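Local coordinates for protein indole-3-pyruvate decarboxylase (PDB 2NXW) that catalyses the thiamine diphosphate- and magnesium-dependent decarboxylation of indole-3-pyruvate to indole-3-acetaldehyde, a step of auxin biosynthesis in Azospirillum brasilense, at residues 173-178 / 234-239; 230-235 / 319-324. All coordinates share one frame; numbering follows the deposited sequence.

Interaction 1: residues 173-178 / 234-239; sequences RAQSRP and RRYGLE. Unlike the reference sequence in segment 173-178: Gln175 (reference Leu).
Two helix C-termini meet here, that of helix 161-175 and that of the short helix 231-235, and Tyr236, just beyond the second, lays its ring against the turn that ends the first. The phenol reaches the backbone of Arg173 to Ser176. Its CE1 lies 3.5 Å from Arg173 O, and its hydroxyl OH comes within 3.2 Å of Gln175 C, which sits at the ring edge near its plane. Ser176, leaving the helix with positive phi (54°), turns its CB toward Tyr236, 3.6 Å from OH. A water joins the two segments: it donates to Gln175 OE1 and is hydrogen-bonded to Tyr236 OH, 2.7 Å from each. The reference sequence has leucine at Gln175, which could not offer this oxygen to the water, so the bridge is probably particular to the deposited residue.

With chi1 at -164°, Ser176 swings OG opposite its own nitrogen and up to Arg235, where it rests 3.5 Å from Arg235 CG. Arg235 bends at chi2 (-65°), and its aliphatic part passes the serine while the guanidinium goes on to the backbone: NE to Lys110 O and NH2 to Glu109 O. Lys110 O also receives Ser176 OG, so one carbonyl ties both side chains together. A glycerol, probably from the crystallisation liquor, is bound by Ser176 OG and Arg173 O. On the other segment, Gly237 closes helix 231-235 as the C-prime residue of a Schellman motif, with Leu238 N bonded to Val233 O and Gly237 N to Arg234 O.

Nearby, Pro178 packs on helix 100-108 and Leu238 on helix 337-346. The contact bridges from the end of helix 161-175, which leads into strand 179-184 of the first parallel sheet, to the central domain.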
ATOM      1  N   ARG A 173       4.877 -27.348  -6.433  1.00 15.74           N
ATOM      2  CA  ARG A 173       5.990 -28.275  -6.248  1.00 17.78           C
ATOM      3  C   ARG A 173       7.351 -27.592  -6.331  1.00 18.26           C
ATOM      4  O   ARG A 173       8.307 -28.010  -5.668  1.00 20.62           O
ATOM      5  CB  ARG A 173       5.904 -29.402  -7.289  1.00 18.72           C
ATOM      6  CG  ARG A 173       4.903 -30.492  -6.930  1.00 22.75           C
ATOM      7  CD  ARG A 173       4.137 -31.005  -8.136  1.00 26.00           C
ATOM      8  NE  ARG A 173       4.991 -31.629  -9.144  1.00 28.28           N
ATOM      9  CZ  ARG A 173       5.555 -32.827  -9.027  1.00 28.49           C
ATOM     10  NH1 ARG A 173       5.367 -33.559  -7.934  1.00 30.19           N
ATOM     11  NH2 ARG A 173       6.301 -33.303 -10.017  1.00 30.13           N
ATOM     12  N   ALA A 174       7.439 -26.524  -7.116  1.00 16.52           N
ATOM     13  CA  ALA A 174       8.708 -25.834  -7.275  1.00 18.07           C
ATOM     14  C   ALA A 174       9.090 -24.975  -6.088  1.00 17.68           C
ATOM     15  O   ALA A 174      10.270 -24.807  -5.803  1.00 19.26           O
ATOM     16  CB  ALA A 174       8.697 -24.988  -8.550  1.00 18.15           C
ATOM     17  N   GLN A 175       8.097 -24.435  -5.388  1.00 17.20           N
ATOM     18  CA  GLN A 175       8.396 -23.582  -4.247  1.00 16.98           C
ATOM     19  C   GLN A 175       7.840 -24.105  -2.939  1.00 16.59           C
ATOM     20  O   GLN A 175       8.037 -23.484  -1.904  1.00 15.75           O
ATOM     21  CB  GLN A 175       7.889 -22.160  -4.501  1.00 20.16           C
ATOM     22  CG  GLN A 175       8.711 -21.401  -5.547  1.00 21.90           C
ATOM     23  CD  GLN A 175      10.095 -20.988  -5.049  1.00 23.52           C
ATOM     24  OE1 GLN A 175      10.707 -21.666  -4.214  1.00 22.75           O
ATOM     25  NE2 GLN A 175      10.604 -19.877  -5.577  1.00 24.24           N
ATOM     26  N   SER A 176       7.152 -25.241  -2.991  1.00 15.12           N
ATOM     27  CA  SER A 176       6.580 -25.852  -1.788  1.00 14.95           C
ATOM     28  C   SER A 176       5.694 -24.875  -1.009  1.00 14.89           C
ATOM     29  O   SER A 176       5.893 -24.651   0.186  1.00 15.11           O
ATOM     30  CB  SER A 176       7.704 -26.389  -0.889  1.00 14.33           C
ATOM     31  OG  SER A 176       7.197 -27.287   0.088  1.00 14.50           O
ATOM     32  N   ARG A 177       4.722 -24.290  -1.704  1.00 14.24           N
ATOM     33  CA  ARG A 177       3.780 -23.347  -1.101  1.00 14.65           C
ATOM     34  C   ARG A 177       2.401 -23.647  -1.672  1.00 13.47           C
ATOM     35  O   ARG A 177       2.271 -24.250  -2.734  1.00 13.44           O
ATOM     36  CB  ARG A 177       4.119 -21.913  -1.477  1.00 16.53           C
ATOM     37  CG  ARG A 177       5.545 -21.476  -1.244  1.00 21.14           C
ATOM     38  CD  ARG A 177       5.666 -20.671   0.024  1.00 17.57           C
ATOM     39  NE  ARG A 177       6.923 -19.930   0.072  1.00 18.46           N
ATOM     40  CZ  ARG A 177       7.437 -19.421   1.183  1.00 17.35           C
ATOM     41  NH1 ARG A 177       6.799 -19.578   2.336  1.00 18.44           N
ATOM     42  NH2 ARG A 177       8.592 -18.769   1.154  1.00 15.24           N
ATOM     43  N   PRO A 178       1.346 -23.210  -0.987  1.00 12.05           N
ATOM     44  CA  PRO A 178      -0.024 -23.445  -1.449  1.00 12.03           C
ATOM     45  C   PRO A 178      -0.327 -22.730  -2.760  1.00 12.28           C
ATOM     46  O   PRO A 178       0.302 -21.717  -3.084  1.00 12.23           O
ATOM     47  CB  PRO A 178      -0.886 -22.874  -0.320  1.00 13.96           C
ATOM     48  CG  PRO A 178      -0.013 -22.916   0.859  1.00 15.75           C
ATOM     49  CD  PRO A 178       1.353 -22.574   0.340  1.00 13.17           C
ATOM     50  N   ARG A 234      13.584 -31.417   3.809  1.00 13.91           N
ATOM     51  CA  ARG A 234      12.530 -32.405   4.007  1.00 16.73           C
ATOM     52  C   ARG A 234      11.490 -32.321   2.890  1.00 16.34           C
ATOM     53  O   ARG A 234      11.113 -33.337   2.303  1.00 17.32           O
ATOM     54  CB  ARG A 234      11.825 -32.196   5.349  1.00 18.92           C
ATOM     55  CG  ARG A 234      10.804 -33.289   5.638  1.00 22.17           C
ATOM     56  CD  ARG A 234       9.815 -32.886   6.706  1.00 26.55           C
ATOM     57  NE  ARG A 234      10.464 -32.453   7.936  1.00 28.79           N
ATOM     58  CZ  ARG A 234      11.218 -33.229   8.706  1.00 29.12           C
ATOM     59  NH1 ARG A 234      11.426 -34.496   8.377  1.00 30.71           N
ATOM     60  NH2 ARG A 234      11.756 -32.734   9.810  1.00 26.16           N
ATOM     61  N   ARG A 235      11.032 -31.111   2.583  1.00 15.62           N
ATOM     62  CA  ARG A 235       9.998 -30.952   1.560  1.00 15.67           C
ATOM     63  C   ARG A 235      10.390 -31.529   0.204  1.00 15.51           C
ATOM     64  O   ARG A 235       9.566 -32.160  -0.467  1.00 17.53           O
ATOM     65  CB  ARG A 235       9.633 -29.474   1.397  1.00 15.84           C
ATOM     66  CG  ARG A 235       9.044 -28.819   2.652  1.00 16.23           C
ATOM     67  CD  ARG A 235       7.695 -29.409   3.068  1.00 16.03           C
ATOM     68  NE  ARG A 235       7.121 -28.624   4.163  1.00 17.82           N
ATOM     69  CZ  ARG A 235       6.988 -29.039   5.421  1.00 18.43           C
ATOM     70  NH1 ARG A 235       7.376 -30.259   5.780  1.00 18.41           N
ATOM     71  NH2 ARG A 235       6.491 -28.216   6.333  1.00 19.27           N
ATOM     72  N   TYR A 236      11.647 -31.338  -0.184  1.00 15.49           N
ATOM     73  CA  TYR A 236      12.115 -31.808  -1.480  1.00 16.41           C
ATOM     74  C   TYR A 236      12.716 -33.217  -1.500  1.00 17.27           C
ATOM     75  O   TYR A 236      13.272 -33.656  -2.515  1.00 19.22           O
ATOM     76  CB  TYR A 236      13.097 -30.785  -2.068  1.00 16.20           C
ATOM     77  CG  TYR A 236      12.467 -29.419  -2.291  1.00 14.71           C
ATOM     78  CD1 TYR A 236      11.172 -29.307  -2.805  1.00 17.15           C
ATOM     79  CD2 TYR A 236      13.154 -28.245  -1.980  1.00 14.88           C
ATOM     80  CE1 TYR A 236      10.569 -28.064  -3.001  1.00 16.25           C
ATOM     81  CE2 TYR A 236      12.558 -26.980  -2.175  1.00 16.68           C
ATOM     82  CZ  TYR A 236      11.263 -26.908  -2.685  1.00 14.63           C
ATOM     83  OH  TYR A 236      10.665 -25.687  -2.881  1.00 17.03           O
ATOM     84  N   GLY A 237      12.599 -33.926  -0.382  1.00 18.19           N
ATOM     85  CA  GLY A 237      13.120 -35.283  -0.316  1.00 17.40           C
ATOM     86  C   GLY A 237      14.618 -35.395  -0.541  1.00 17.94           C
ATOM     87  O   GLY A 237      15.090 -36.318  -1.203  1.00 19.71           O
ATOM     88  N   LEU A 238      15.371 -34.467   0.033  1.00 16.97           N
ATOM     89  CA  LEU A 238      16.819 -34.447  -0.122  1.00 16.86           C
ATOM     90  C   LEU A 238      17.610 -35.011   1.062  1.00 16.39           C
ATOM     91  O   LEU A 238      18.810 -34.792   1.152  1.00 16.61           O
ATOM     92  CB  LEU A 238      17.267 -33.007  -0.370  1.00 17.43           C
ATOM     93  CG  LEU A 238      16.720 -32.400  -1.659  1.00 17.93           C
ATOM     94  CD1 LEU A 238      17.098 -30.927  -1.746  1.00 17.97           C
ATOM     95  CD2 LEU A 238      17.296 -33.180  -2.846  1.00 20.89           C
ATOM     96  N   GLU A 239      16.965 -35.742   1.962  1.00 17.63           N
ATOM     97  CA  GLU A 239      17.705 -36.242   3.121  1.00 17.92           C
ATOM     98  C   GLU A 239      18.958 -37.066   2.808  1.00 18.20           C
ATOM     99  O   GLU A 239      20.007 -36.849   3.416  1.00 17.83           O
ATOM    100  CB  GLU A 239      16.787 -37.031   4.059  1.00 19.28           C
ATOM    101  CG  GLU A 239      17.531 -37.603   5.261  1.00 22.06           C
ATOM    102  CD  GLU A 239      16.609 -38.188   6.302  1.00 21.96           C
ATOM    103  OE1 GLU A 239      15.610 -38.837   5.922  1.00 24.73           O
ATOM    104  OE2 GLU A 239      16.889 -38.005   7.503  1.00 23.48           O
TER
HETATM  105  O   HOH W   1      12.359 -23.661  -3.337  1.00 19.61           O

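Interaction 2: residues 230-235 / 319-324; sequences CVEVRR and HAFDRA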
ATOM      1  N   CYS A 230      17.459 -27.708   7.055  1.00 15.44           N
ATOM      2  CA  CYS A 230      16.159 -27.093   7.259  1.00 14.06           C
ATOM      3  C   CYS A 230      14.961 -27.630   6.474  1.00 14.01           C
ATOM      4  O   CYS A 230      15.059 -28.656   5.797  1.00 13.71           O
ATOM      5  CB  CYS A 230      16.354 -25.592   7.031  1.00 14.47           C
ATOM      6  SG  CYS A 230      17.980 -24.986   7.685  1.00 16.34           S
ATOM      7  N   VAL A 231      13.843 -26.906   6.545  1.00 13.94           N
ATOM      8  CA  VAL A 231      12.588 -27.352   5.940  1.00 14.54           C
ATOM      9  C   VAL A 231      12.610 -27.795   4.479  1.00 13.77           C
ATOM     10  O   VAL A 231      12.044 -28.834   4.151  1.00 13.85           O
ATOM     11  CB  VAL A 231      11.445 -26.295   6.164  1.00 14.15           C
ATOM     12  CG1 VAL A 231      11.619 -25.103   5.260  1.00 15.35           C
ATOM     13  CG2 VAL A 231      10.090 -26.942   5.953  1.00 16.11           C
ATOM     14  N   GLU A 232      13.261 -27.046   3.597  1.00 14.17           N
ATOM     15  CA  GLU A 232      13.278 -27.461   2.196  1.00 14.45           C
ATOM     16  C   GLU A 232      13.940 -28.820   1.960  1.00 14.14           C
ATOM     17  O   GLU A 232      13.612 -29.516   0.999  1.00 14.40           O
ATOM     18  CB  GLU A 232      13.950 -26.403   1.320  1.00 13.82           C
ATOM     19  CG  GLU A 232      13.155 -25.108   1.187  1.00 15.77           C
ATOM     20  CD  GLU A 232      13.735 -24.191   0.128  1.00 16.47           C
ATOM     21  OE1 GLU A 232      14.965 -24.231  -0.066  1.00 16.04           O
ATOM     22  OE2 GLU A 232      12.964 -23.431  -0.501  1.00 15.73           O
ATOM     23  N   VAL A 233      14.867 -29.206   2.831  1.00 14.33           N
ATOM     24  CA  VAL A 233      15.530 -30.497   2.681  1.00 13.93           C
ATOM     25  C   VAL A 233      14.481 -31.593   2.845  1.00 14.02           C
ATOM     26  O   VAL A 233      14.475 -32.578   2.106  1.00 15.19           O
ATOM     27  CB  VAL A 233      16.644 -30.677   3.725  1.00 13.82           C
ATOM     28  CG1 VAL A 233      17.208 -32.112   3.658  1.00 15.44           C
ATOM     29  CG2 VAL A 233      17.769 -29.663   3.458  1.00 15.93           C
ATOM     30  N   ARG A 234      13.584 -31.417   3.809  1.00 13.91           N
ATOM     31  CA  ARG A 234      12.530 -32.405   4.007  1.00 16.73           C
ATOM     32  C   ARG A 234      11.490 -32.321   2.890  1.00 16.34           C
ATOM     33  O   ARG A 234      11.113 -33.337   2.303  1.00 17.32           O
ATOM     34  CB  ARG A 234      11.825 -32.196   5.349  1.00 18.92           C
ATOM     35  CG  ARG A 234      10.804 -33.289   5.638  1.00 22.17           C
ATOM     36  CD  ARG A 234       9.815 -32.886   6.706  1.00 26.55           C
ATOM     37  NE  ARG A 234      10.464 -32.453   7.936  1.00 28.79           N
ATOM     38  CZ  ARG A 234      11.218 -33.229   8.706  1.00 29.12           C
ATOM     39  NH1 ARG A 234      11.426 -34.496   8.377  1.00 30.71           N
ATOM     40  NH2 ARG A 234      11.756 -32.734   9.810  1.00 26.16           N
ATOM     41  N   ARG A 235      11.032 -31.111   2.583  1.00 15.62           N
ATOM     42  CA  ARG A 235       9.998 -30.952   1.560  1.00 15.67           C
ATOM     43  C   ARG A 235      10.390 -31.529   0.204  1.00 15.51           C
ATOM     44  O   ARG A 235       9.566 -32.160  -0.467  1.00 17.53           O
ATOM     45  CB  ARG A 235       9.633 -29.474   1.397  1.00 15.84           C
ATOM     46  CG  ARG A 235       9.044 -28.819   2.652  1.00 16.23           C
ATOM     47  CD  ARG A 235       7.695 -29.409   3.068  1.00 16.03           C
ATOM     48  NE  ARG A 235       7.121 -28.624   4.163  1.00 17.82           N
ATOM     49  CZ  ARG A 235       6.988 -29.039   5.421  1.00 18.43           C
ATOM     50  NH1 ARG A 235       7.376 -30.259   5.780  1.00 18.41           N
ATOM     51  NH2 ARG A 235       6.491 -28.216   6.333  1.00 19.27           N
ATOM     52  N   HIS A 319      22.360 -18.263   2.814  1.00 17.31           N
ATOM     53  CA  HIS A 319      20.948 -18.631   2.858  1.00 17.48           C
ATOM     54  C   HIS A 319      20.453 -19.208   1.534  1.00 16.88           C
ATOM     55  O   HIS A 319      20.266 -18.475   0.563  1.00 18.64           O
ATOM     56  CB  HIS A 319      20.149 -17.385   3.257  1.00 18.84           C
ATOM     57  CG  HIS A 319      18.675 -17.605   3.415  1.00 20.01           C
ATOM     58  ND1 HIS A 319      18.135 -18.749   3.961  1.00 21.08           N
ATOM     59  CD2 HIS A 319      17.631 -16.774   3.177  1.00 18.44           C
ATOM     60  CE1 HIS A 319      16.823 -18.612   4.056  1.00 17.02           C
ATOM     61  NE2 HIS A 319      16.493 -17.423   3.588  1.00 22.42           N
ATOM     62  N   ALA A 320      20.256 -20.525   1.497  1.00 15.85           N
ATOM     63  CA  ALA A 320      19.759 -21.194   0.297  1.00 16.72           C
ATOM     64  C   ALA A 320      18.283 -21.453   0.567  1.00 17.26           C
ATOM     65  O   ALA A 320      17.943 -22.238   1.454  1.00 18.29           O
ATOM     66  CB  ALA A 320      20.516 -22.506   0.066  1.00 17.94           C
ATOM     67  N   PHE A 321      17.413 -20.807  -0.200  1.00 17.14           N
ATOM     68  CA  PHE A 321      15.972 -20.918   0.028  1.00 16.73           C
ATOM     69  C   PHE A 321      15.202 -20.322  -1.144  1.00 17.10           C
ATOM     70  O   PHE A 321      15.702 -19.426  -1.813  1.00 16.07           O
ATOM     71  CB  PHE A 321      15.646 -20.131   1.301  1.00 15.36           C
ATOM     72  CG  PHE A 321      14.227 -20.250   1.767  1.00 16.09           C
ATOM     73  CD1 PHE A 321      13.748 -21.441   2.297  1.00 15.60           C
ATOM     74  CD2 PHE A 321      13.385 -19.145   1.726  1.00 15.24           C
ATOM     75  CE1 PHE A 321      12.449 -21.532   2.788  1.00 14.72           C
ATOM     76  CE2 PHE A 321      12.080 -19.217   2.216  1.00 16.07           C
ATOM     77  CZ  PHE A 321      11.613 -20.413   2.748  1.00 13.74           C
ATOM     78  N   ASP A 322      13.986 -20.809  -1.380  1.00 16.57           N
ATOM     79  CA  ASP A 322      13.137 -20.293  -2.455  1.00 17.93           C
ATOM     80  C   ASP A 322      13.832 -20.216  -3.815  1.00 17.99           C
ATOM     81  O   ASP A 322      13.650 -19.254  -4.562  1.00 19.14           O
ATOM     82  CB  ASP A 322      12.584 -18.902  -2.088  1.00 17.99           C
ATOM     83  CG  ASP A 322      11.306 -18.968  -1.258  1.00 19.66           C
ATOM     84  OD1 ASP A 322      10.710 -20.059  -1.151  1.00 20.56           O
ATOM     85  OD2 ASP A 322      10.895 -17.911  -0.730  1.00 21.43           O
ATOM     86  N   ARG A 323      14.616 -21.243  -4.125  1.00 17.22           N
ATOM     87  CA  ARG A 323      15.345 -21.347  -5.390  1.00 18.48           C
ATOM     88  C   ARG A 323      16.364 -20.238  -5.630  1.00 18.70           C
ATOM     89  O   ARG A 323      16.604 -19.848  -6.773  1.00 18.46           O
ATOM     90  CB  ARG A 323      14.364 -21.426  -6.571  1.00 18.21           C
ATOM     91  CG  ARG A 323      13.478 -22.672  -6.547  1.00 18.36           C
ATOM     92  CD  ARG A 323      12.539 -22.736  -7.753  1.00 20.64           C
ATOM     93  NE  ARG A 323      13.249 -22.974  -9.011  1.00 22.03           N
ATOM     94  CZ  ARG A 323      13.652 -24.161  -9.453  1.00 24.70           C
ATOM     95  NH1 ARG A 323      13.422 -25.263  -8.749  1.00 26.40           N
ATOM     96  NH2 ARG A 323      14.294 -24.246 -10.615  1.00 25.62           N
ATOM     97  N   ALA A 324      16.965 -19.741  -4.555  1.00 18.50           N
ATOM     98  CA  ALA A 324      17.994 -18.711  -4.644  1.00 17.80           C
ATOM     99  C   ALA A 324      19.003 -18.956  -3.537  1.00 18.48           C
ATOM    100  O   ALA A 324      18.756 -19.745  -2.624  1.00 17.01           O
ATOM    101  CB  ALA A 324      17.379 -17.312  -4.499  1.00 19.70           C
TER
HETATM  102  O   HOH W   2      15.767 -23.373  -2.607  1.00 16.17           O
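Glu232 lays the end of its side chain against the Phe321 ring, Glu232 CD 3.5 Å from Phe321 CD1. The two side chains cross at about a right angle, the carboxylate and ring planes turned 30° apart, and the carboxylate approaches the ring obliquely. Beyond CG the glutamate chain is extended (chi2 -170°), which carries the carboxylate past the phenyl group to the backbone of the turn. There Asp322 N donates to Glu232 OE2 over 2.9 Å, on the syn side and somewhat out of the carboxylate plane. Glu232 OE1 accepts from a water at 2.8 Å that in turn accepts from Arg323 N, so the two oxygens serve consecutive amides, OE2 directly and OE1 through the water. These amides belong to a type I' beta turn, Phe321 to Ala324, the hairpin connection between strands 317-321 and 324-327 of the central domain's mixed sheet; Asp322 and Arg323 both have positive phi. Helix 231-235 follows strand 225-229 of the same sheet.

Val231 adds an apolar touch, its CG1 4.4 Å from Phe321 CE1, at the edge of that ring. Glu232 OE2 and Asp322 OD1 lie 4.1 Å apart, like charges that Lys110 NZ probably balances by salt bridges to both; Lys110 also makes a cation-pi contact with Phe321. Shortening Glu232 to an alanine is likely to leave Asp322 N and the bridging water without their acceptor, and Lys110 with one carboxylate fewer. Asp322 OD1 stands 3.7 Å above one face of its neighbour's ring, Phe321, offset toward the rim.

How the interactions relate
From the N terminus, the chain first passes 173-178 at the end of helix 161-175, then runs through strands 179-184 and 225-229 to helix 231-235, where 234-239 closes the 55-residue loop of interaction 1. The same short helix opens interaction 2, whose loop of 83 residues takes in strands 253-255 and 292-296 before returning at 319-324. Neither loop lies inside the other; their spans overlap at 230-239, and the segments share Arg234 and Arg235. The two contacts also meet through space: Arg177 NH2 forms a salt bridge with Asp322 OD2. Together they join the end of helix 161-175, helix 231-235 and the hairpin turn of the mixed sheet.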